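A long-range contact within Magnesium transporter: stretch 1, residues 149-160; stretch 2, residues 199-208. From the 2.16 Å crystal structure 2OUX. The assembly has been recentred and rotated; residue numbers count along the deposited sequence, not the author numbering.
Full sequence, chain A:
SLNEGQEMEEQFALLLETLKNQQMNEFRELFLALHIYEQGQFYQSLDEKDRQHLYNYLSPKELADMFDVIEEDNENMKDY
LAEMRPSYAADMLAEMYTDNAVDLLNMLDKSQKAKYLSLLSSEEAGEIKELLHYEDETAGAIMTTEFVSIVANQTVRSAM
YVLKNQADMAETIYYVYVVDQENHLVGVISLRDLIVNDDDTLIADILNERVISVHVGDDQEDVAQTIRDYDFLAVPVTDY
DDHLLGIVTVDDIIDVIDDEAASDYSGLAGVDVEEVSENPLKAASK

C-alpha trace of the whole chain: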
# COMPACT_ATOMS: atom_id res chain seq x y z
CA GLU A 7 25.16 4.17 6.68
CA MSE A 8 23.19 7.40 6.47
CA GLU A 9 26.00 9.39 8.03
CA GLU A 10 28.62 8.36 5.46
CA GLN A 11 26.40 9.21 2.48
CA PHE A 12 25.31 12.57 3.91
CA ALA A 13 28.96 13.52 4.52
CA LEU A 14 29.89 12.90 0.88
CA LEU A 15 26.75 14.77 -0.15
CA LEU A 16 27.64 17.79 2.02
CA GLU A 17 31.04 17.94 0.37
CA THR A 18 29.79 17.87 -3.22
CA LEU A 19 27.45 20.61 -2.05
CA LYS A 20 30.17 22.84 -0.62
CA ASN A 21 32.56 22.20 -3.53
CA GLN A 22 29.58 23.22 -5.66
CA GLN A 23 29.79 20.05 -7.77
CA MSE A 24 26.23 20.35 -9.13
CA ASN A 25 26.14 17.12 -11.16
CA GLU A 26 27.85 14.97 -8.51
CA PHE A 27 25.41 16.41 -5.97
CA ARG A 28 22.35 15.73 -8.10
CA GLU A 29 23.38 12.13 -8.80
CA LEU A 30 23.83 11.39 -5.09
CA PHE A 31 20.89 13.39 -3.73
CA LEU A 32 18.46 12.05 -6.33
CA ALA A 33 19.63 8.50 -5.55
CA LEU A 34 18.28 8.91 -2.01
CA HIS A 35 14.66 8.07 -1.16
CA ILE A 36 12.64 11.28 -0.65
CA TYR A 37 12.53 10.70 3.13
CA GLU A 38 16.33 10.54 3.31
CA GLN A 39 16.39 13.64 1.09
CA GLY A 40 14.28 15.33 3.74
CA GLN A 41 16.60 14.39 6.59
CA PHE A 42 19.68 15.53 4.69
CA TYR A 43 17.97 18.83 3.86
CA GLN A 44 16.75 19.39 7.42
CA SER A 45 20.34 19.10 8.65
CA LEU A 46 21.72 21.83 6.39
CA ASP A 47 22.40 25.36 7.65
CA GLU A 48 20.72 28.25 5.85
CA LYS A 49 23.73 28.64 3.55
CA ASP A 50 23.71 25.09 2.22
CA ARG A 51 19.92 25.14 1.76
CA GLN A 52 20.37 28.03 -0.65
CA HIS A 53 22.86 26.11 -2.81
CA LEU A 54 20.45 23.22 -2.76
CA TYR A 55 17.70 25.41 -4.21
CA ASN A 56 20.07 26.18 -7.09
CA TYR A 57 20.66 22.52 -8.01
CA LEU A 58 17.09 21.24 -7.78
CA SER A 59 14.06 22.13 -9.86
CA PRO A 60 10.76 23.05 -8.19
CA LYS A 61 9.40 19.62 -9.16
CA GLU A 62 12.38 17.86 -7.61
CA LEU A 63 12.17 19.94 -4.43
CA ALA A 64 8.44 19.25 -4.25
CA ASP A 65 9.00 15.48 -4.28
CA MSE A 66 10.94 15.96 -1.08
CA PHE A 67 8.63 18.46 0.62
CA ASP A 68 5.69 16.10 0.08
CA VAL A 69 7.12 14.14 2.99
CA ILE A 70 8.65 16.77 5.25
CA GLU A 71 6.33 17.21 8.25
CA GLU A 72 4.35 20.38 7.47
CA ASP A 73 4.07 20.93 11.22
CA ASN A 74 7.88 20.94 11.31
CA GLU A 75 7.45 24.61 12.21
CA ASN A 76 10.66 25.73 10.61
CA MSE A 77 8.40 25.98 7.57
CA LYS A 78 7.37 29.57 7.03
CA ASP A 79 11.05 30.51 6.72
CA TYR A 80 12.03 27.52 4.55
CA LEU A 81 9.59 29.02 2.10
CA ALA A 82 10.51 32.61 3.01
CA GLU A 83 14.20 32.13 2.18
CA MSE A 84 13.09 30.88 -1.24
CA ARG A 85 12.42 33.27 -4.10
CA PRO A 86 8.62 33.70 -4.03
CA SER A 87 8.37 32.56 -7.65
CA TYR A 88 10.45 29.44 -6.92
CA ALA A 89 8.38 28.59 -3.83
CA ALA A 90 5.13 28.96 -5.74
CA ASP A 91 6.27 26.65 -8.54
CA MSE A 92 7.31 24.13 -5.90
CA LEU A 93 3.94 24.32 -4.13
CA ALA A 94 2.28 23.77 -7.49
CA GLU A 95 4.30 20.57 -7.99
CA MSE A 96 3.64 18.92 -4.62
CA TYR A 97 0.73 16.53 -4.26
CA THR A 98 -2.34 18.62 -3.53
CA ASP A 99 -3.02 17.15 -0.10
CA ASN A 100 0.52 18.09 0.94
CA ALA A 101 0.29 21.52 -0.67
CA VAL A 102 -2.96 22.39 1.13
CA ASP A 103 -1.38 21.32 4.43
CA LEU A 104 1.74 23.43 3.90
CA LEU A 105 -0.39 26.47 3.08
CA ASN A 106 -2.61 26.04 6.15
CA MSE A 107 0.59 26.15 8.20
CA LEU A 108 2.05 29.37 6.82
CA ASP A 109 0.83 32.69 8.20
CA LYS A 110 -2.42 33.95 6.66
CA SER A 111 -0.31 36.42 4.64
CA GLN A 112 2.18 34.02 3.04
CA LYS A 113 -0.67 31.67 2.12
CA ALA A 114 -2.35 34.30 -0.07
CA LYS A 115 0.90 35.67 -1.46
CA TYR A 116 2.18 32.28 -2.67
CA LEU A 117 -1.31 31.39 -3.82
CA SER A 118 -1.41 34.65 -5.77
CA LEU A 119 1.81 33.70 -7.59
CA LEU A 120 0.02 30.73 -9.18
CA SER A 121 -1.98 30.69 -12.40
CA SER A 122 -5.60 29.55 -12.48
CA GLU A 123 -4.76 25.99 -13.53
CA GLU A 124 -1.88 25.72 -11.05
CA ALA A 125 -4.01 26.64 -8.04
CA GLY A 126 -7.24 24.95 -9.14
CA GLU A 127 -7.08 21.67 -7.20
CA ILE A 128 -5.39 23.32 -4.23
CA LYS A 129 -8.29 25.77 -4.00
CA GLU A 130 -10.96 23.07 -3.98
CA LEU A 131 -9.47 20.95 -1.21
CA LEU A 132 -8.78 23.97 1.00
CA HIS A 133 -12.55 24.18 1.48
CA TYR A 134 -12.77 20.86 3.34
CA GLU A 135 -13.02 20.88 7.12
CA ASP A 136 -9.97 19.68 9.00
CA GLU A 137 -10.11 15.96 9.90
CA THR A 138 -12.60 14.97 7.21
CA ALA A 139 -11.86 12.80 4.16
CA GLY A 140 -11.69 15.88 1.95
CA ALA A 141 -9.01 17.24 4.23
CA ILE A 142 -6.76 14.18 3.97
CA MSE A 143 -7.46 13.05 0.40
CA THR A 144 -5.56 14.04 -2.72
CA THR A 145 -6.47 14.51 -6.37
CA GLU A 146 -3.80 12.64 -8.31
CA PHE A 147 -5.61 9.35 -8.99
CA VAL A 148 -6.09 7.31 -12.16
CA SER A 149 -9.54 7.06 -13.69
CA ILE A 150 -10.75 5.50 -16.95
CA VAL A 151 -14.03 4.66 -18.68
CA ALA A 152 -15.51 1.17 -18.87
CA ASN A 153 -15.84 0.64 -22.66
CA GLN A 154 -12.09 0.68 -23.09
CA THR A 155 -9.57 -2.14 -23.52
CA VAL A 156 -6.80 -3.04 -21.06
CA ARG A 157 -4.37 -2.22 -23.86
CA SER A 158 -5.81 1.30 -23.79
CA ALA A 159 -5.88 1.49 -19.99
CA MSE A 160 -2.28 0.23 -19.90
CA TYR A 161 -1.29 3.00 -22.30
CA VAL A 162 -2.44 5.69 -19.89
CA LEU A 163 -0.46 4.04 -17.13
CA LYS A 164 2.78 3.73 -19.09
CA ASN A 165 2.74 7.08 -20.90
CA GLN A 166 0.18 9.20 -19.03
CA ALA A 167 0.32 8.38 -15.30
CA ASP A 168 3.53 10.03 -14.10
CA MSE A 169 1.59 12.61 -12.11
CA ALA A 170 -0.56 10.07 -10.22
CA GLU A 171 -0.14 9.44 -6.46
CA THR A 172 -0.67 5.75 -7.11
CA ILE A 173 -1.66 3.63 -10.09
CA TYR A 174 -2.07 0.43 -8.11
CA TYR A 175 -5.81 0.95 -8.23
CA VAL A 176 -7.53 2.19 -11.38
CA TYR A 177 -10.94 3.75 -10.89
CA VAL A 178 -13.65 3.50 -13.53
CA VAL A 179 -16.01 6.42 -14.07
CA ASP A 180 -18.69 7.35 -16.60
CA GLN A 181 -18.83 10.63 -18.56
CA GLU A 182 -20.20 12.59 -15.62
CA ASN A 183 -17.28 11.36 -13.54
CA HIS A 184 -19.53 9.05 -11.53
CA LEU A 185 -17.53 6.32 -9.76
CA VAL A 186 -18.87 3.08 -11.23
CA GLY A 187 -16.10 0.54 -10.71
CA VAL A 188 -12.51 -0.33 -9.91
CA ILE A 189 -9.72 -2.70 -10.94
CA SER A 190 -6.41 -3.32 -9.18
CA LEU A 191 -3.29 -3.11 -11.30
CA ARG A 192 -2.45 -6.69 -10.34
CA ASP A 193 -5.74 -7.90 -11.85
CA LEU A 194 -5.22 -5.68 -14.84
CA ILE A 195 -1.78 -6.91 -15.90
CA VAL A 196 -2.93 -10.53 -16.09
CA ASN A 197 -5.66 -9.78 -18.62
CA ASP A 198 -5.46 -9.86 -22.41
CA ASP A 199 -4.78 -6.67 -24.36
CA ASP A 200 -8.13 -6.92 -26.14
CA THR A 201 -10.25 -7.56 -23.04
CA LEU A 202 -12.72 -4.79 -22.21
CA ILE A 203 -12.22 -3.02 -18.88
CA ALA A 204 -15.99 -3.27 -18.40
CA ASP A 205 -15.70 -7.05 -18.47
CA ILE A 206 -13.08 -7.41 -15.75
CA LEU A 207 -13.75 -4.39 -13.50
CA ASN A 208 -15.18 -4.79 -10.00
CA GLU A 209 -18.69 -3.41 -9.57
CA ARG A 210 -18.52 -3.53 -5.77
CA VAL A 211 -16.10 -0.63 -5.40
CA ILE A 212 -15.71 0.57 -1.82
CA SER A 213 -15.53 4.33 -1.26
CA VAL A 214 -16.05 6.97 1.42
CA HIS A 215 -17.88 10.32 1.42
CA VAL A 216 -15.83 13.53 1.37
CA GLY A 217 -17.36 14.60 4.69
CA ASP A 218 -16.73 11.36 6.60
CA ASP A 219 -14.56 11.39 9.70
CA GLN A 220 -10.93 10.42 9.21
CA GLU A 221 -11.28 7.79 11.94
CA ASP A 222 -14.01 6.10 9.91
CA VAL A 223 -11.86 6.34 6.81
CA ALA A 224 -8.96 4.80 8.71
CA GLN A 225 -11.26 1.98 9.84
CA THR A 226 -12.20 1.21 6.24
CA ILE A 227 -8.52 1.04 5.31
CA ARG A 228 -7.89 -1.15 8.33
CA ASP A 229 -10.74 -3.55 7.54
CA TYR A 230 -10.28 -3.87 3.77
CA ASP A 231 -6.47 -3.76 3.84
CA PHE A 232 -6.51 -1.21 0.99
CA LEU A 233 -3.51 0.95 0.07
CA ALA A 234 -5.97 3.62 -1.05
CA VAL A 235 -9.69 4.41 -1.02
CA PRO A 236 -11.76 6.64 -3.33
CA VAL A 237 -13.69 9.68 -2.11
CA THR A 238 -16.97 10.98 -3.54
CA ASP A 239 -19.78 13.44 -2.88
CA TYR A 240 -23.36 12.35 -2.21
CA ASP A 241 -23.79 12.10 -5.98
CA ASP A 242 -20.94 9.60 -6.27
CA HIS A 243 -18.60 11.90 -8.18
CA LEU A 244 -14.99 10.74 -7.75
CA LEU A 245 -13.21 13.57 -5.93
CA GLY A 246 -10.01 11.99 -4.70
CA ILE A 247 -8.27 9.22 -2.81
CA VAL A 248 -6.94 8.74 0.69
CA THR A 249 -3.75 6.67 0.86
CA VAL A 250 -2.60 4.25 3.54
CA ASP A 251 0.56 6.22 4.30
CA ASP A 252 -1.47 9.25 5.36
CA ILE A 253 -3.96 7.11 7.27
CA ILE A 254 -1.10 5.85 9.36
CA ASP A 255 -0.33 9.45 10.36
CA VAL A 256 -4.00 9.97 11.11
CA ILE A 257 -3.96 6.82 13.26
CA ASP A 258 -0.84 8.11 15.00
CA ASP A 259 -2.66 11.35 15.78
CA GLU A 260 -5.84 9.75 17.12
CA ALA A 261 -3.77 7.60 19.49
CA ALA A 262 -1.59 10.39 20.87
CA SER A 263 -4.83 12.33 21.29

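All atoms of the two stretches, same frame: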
# COMPACT_ATOMS: atom_id res chain seq x y z
N SER A 149 -8.18 7.45 -13.37
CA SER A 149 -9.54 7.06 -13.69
C SER A 149 -9.69 6.82 -15.19
O SER A 149 -9.07 7.50 -16.01
CB SER A 149 -10.54 8.13 -13.22
OG SER A 149 -10.14 9.41 -13.65
N ILE A 150 -10.50 5.84 -15.56
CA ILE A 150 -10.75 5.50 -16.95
C ILE A 150 -12.22 5.18 -17.13
O ILE A 150 -12.96 5.08 -16.15
CB ILE A 150 -9.94 4.26 -17.39
CG1 ILE A 150 -10.32 3.08 -16.49
CG2 ILE A 150 -8.46 4.56 -17.33
CD1 ILE A 150 -9.81 1.74 -16.98
N VAL A 151 -12.64 5.01 -18.38
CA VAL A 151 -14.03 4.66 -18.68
C VAL A 151 -14.09 3.17 -18.91
O VAL A 151 -13.09 2.54 -19.28
CB VAL A 151 -14.56 5.36 -19.95
CG1 VAL A 151 -14.60 6.86 -19.74
CG2 VAL A 151 -13.68 5.00 -21.15
N ALA A 152 -15.28 2.60 -18.71
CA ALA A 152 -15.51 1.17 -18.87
C ALA A 152 -15.30 0.58 -20.26
O ALA A 152 -14.56 -0.39 -20.40
CB ALA A 152 -16.92 0.84 -18.39
N ASN A 153 -15.94 1.15 -21.29
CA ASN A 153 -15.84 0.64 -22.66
C ASN A 153 -14.50 0.89 -23.31
O ASN A 153 -14.41 1.40 -24.43
CB ASN A 153 -16.97 1.22 -23.52
CG ASN A 153 -16.99 0.64 -24.93
OD1 ASN A 153 -16.54 1.28 -25.89
ND2 ASN A 153 -17.52 -0.58 -25.06
N GLN A 154 -13.44 0.52 -22.61
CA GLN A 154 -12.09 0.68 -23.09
C GLN A 154 -11.39 -0.66 -22.90
O GLN A 154 -11.84 -1.49 -22.10
CB GLN A 154 -11.42 1.78 -22.26
CG GLN A 154 -9.92 1.88 -22.35
CD GLN A 154 -9.41 3.10 -21.62
OE1 GLN A 154 -9.88 3.43 -20.54
NE2 GLN A 154 -8.43 3.77 -22.20
N THR A 155 -10.31 -0.89 -23.63
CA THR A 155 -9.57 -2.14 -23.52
C THR A 155 -8.43 -1.98 -22.51
O THR A 155 -8.04 -0.86 -22.19
CB THR A 155 -8.94 -2.52 -24.84
OG1 THR A 155 -8.07 -1.46 -25.26
CG2 THR A 155 -10.00 -2.75 -25.90
N VAL A 156 -7.90 -3.10 -22.03
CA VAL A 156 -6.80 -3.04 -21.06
C VAL A 156 -5.60 -2.43 -21.78
O VAL A 156 -4.82 -1.68 -21.19
CB VAL A 156 -6.43 -4.45 -20.52
CG1 VAL A 156 -7.70 -5.23 -20.16
CG2 VAL A 156 -5.60 -5.20 -21.52
N ARG A 157 -5.46 -2.75 -23.06
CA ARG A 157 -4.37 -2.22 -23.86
C ARG A 157 -4.40 -0.69 -23.77
O ARG A 157 -3.36 -0.04 -23.64
CB ARG A 157 -4.53 -2.65 -25.31
CG ARG A 157 -3.57 -1.99 -26.29
CD ARG A 157 -3.85 -2.47 -27.72
NE ARG A 157 -5.26 -2.28 -28.07
CZ ARG A 157 -5.86 -1.09 -28.20
NH1 ARG A 157 -5.16 0.03 -28.02
NH2 ARG A 157 -7.15 -1.02 -28.50
N SER A 158 -5.60 -0.14 -23.85
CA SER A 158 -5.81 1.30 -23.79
C SER A 158 -5.58 1.82 -22.37
O SER A 158 -4.98 2.88 -22.17
CB SER A 158 -7.23 1.61 -24.26
OG SER A 158 -7.46 2.99 -24.31
N ALA A 159 -6.06 1.09 -21.38
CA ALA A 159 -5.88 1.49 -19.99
C ALA A 159 -4.38 1.46 -19.65
O ALA A 159 -3.86 2.37 -19.00
CB ALA A 159 -6.64 0.53 -19.07
N MSE A 160 -3.71 0.42 -20.12
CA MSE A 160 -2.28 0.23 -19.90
C MSE A 160 -1.44 1.29 -20.60
O MSE A 160 -0.27 1.50 -20.25
CB MSE A 160 -1.84 -1.15 -20.39
CG MSE A 160 -2.29 -2.32 -19.50
SE MSE A 160 -1.48 -2.32 -17.72
CE MSE A 160 0.26 -1.66 -18.20
N ASP A 199 -4.74 -8.02 -23.79
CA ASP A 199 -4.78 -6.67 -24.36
C ASP A 199 -6.16 -6.28 -24.87
O ASP A 199 -6.61 -5.16 -24.64
CB ASP A 199 -3.78 -6.54 -25.50
CG ASP A 199 -2.44 -5.97 -25.06
OD1 ASP A 199 -1.91 -6.41 -24.02
OD2 ASP A 199 -1.92 -5.07 -25.76
N ASP A 200 -6.82 -7.19 -25.56
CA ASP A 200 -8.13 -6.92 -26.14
C ASP A 200 -9.32 -6.94 -25.18
O ASP A 200 -10.39 -6.43 -25.50
CB ASP A 200 -8.38 -7.88 -27.31
CG ASP A 200 -7.40 -7.65 -28.47
OD1 ASP A 200 -7.44 -6.57 -29.08
OD2 ASP A 200 -6.60 -8.55 -28.76
N THR A 201 -9.15 -7.51 -24.00
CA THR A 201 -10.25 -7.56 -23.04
C THR A 201 -10.79 -6.16 -22.71
O THR A 201 -10.03 -5.19 -22.61
CB THR A 201 -9.81 -8.24 -21.75
OG1 THR A 201 -9.21 -9.50 -22.05
CG2 THR A 201 -11.02 -8.46 -20.84
N LEU A 202 -12.10 -6.07 -22.54
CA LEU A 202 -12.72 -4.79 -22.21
C LEU A 202 -12.77 -4.55 -20.70
O LEU A 202 -13.27 -5.39 -19.95
CB LEU A 202 -14.14 -4.72 -22.79
CG LEU A 202 -14.28 -4.01 -24.14
CD1 LEU A 202 -13.28 -4.56 -25.13
CD2 LEU A 202 -15.71 -4.18 -24.65
N ILE A 203 -12.26 -3.40 -20.29
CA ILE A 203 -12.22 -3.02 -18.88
C ILE A 203 -13.56 -3.34 -18.22
O ILE A 203 -13.59 -3.88 -17.12
CB ILE A 203 -11.93 -1.49 -18.73
CG1 ILE A 203 -10.48 -1.19 -19.13
CG2 ILE A 203 -12.25 -1.03 -17.31
CD1 ILE A 203 -9.45 -1.90 -18.27
N ALA A 204 -14.65 -3.03 -18.91
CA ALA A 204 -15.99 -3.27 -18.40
C ALA A 204 -16.26 -4.73 -18.09
O ALA A 204 -17.15 -5.05 -17.29
CB ALA A 204 -17.03 -2.76 -19.41
N ASP A 205 -15.50 -5.63 -18.71
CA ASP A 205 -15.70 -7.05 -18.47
C ASP A 205 -14.92 -7.62 -17.30
O ASP A 205 -15.26 -8.69 -16.80
CB ASP A 205 -15.39 -7.84 -19.74
CG ASP A 205 -16.50 -7.74 -20.78
OD1 ASP A 205 -17.68 -7.73 -20.36
OD2 ASP A 205 -16.20 -7.67 -21.99
N ILE A 206 -13.88 -6.91 -16.86
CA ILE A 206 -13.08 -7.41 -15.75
C ILE A 206 -13.06 -6.50 -14.52
O ILE A 206 -12.47 -6.86 -13.50
CB ILE A 206 -11.63 -7.67 -16.20
CG1 ILE A 206 -11.07 -6.43 -16.91
CG2 ILE A 206 -11.57 -8.90 -17.10
CD1 ILE A 206 -9.59 -6.48 -17.15
N LEU A 207 -13.71 -5.34 -14.61
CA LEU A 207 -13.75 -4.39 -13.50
C LEU A 207 -14.60 -4.92 -12.34
O LEU A 207 -15.41 -5.83 -12.52
CB LEU A 207 -14.32 -3.04 -13.98
CG LEU A 207 -15.82 -2.98 -14.33
CD1 LEU A 207 -16.64 -2.85 -13.05
CD2 LEU A 207 -16.09 -1.79 -15.20
N ASN A 208 -14.40 -4.36 -11.15
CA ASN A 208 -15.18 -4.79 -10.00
C ASN A 208 -16.30 -3.80 -9.79
O ASN A 208 -16.05 -2.60 -9.65
CB ASN A 208 -14.32 -4.83 -8.74
CG ASN A 208 -14.98 -5.60 -7.61
OD1 ASN A 208 -16.21 -5.57 -7.45
ND2 ASN A 208 -14.17 -6.30 -6.83

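The contact between residues 149-160 and 199-208 buries 630 Å², both sides summed; Ile203, Val156 and Asp199 have the most surface covered by the opposing stretch. Main-chain hydrogen bonds set the register, and apolar side chains fill the space beside them.

Ile203 is buried and directs its CA-to-CB bond toward stretch 1. Its backbone is held by the shortest hydrogen bond of the contact, from Ile203 N to Gln154 O (2.7 Å, 158°). With chi1 and chi2 both m, its side chain reaches between the strand and the helix of stretch 1: Ile203 CG1 lies 3.7 Å from Ile150 CD1, while Ile203 CD1 packs 3.8 Å from Ala159 CB and 4.2 Å from Val156 CG1. One isoleucine thus touches residues from both secondary-structure elements. The carbonyl of Ala152 closes in on the same residue, with Ala152 O 3.3 Å from Ile203 CB, and accepts a weak bond from the next amide, Ala204 N (3.0 Å, 129°). Ala152 O also accepts from Gln154 N within its own stretch at 2.6 Å. Beside it, Ala152 CB meets Ala204 CB at 3.7 Å.

Val156, the first helical residue, combines polar backbone and apolar side-chain contacts. Val156 N donates to Thr201 O (3.0 Å, 145°), and this bond, together with that from Ile203 N to Gln154 O, brackets the single beta bridge between Thr155 and Leu202, whose CA atoms are 4.3 Å apart. Two CA-H...O contacts accompany the bridge, Thr155 CA to Thr201 O at 3.2 Å and Leu202 CA to Gln154 O at 3.4 Å, so each carbonyl receives both an N-H and a CA-H group. The side chain of Val156 extends the apolar cluster, its CG1 lying 3.8 Å from Ile206 CD1.

Asp199 contacts stretch 1 through both its main chain and its side chain. Asp199 O accepts from Arg157 N (3.1 Å, 151°) and lies 3.3 Å from Val156 CG2. The amides of Val156 and Arg157 are in the first turn of the helix, where they have no carbonyl of a preceding turn to bond, and stretch 2 supplies their acceptors. Thr155 completes the start of the helix as its N-cap, with Thr155 OG1 accepting from Ser158 N at 3.1 Å. Although the CA-to-CB bond of Asp199 points away overall, its carboxylate oxygen OD2 approaches the aliphatic Arg157 CG to 3.5 Å, a contact with the methylene portion of the arginine.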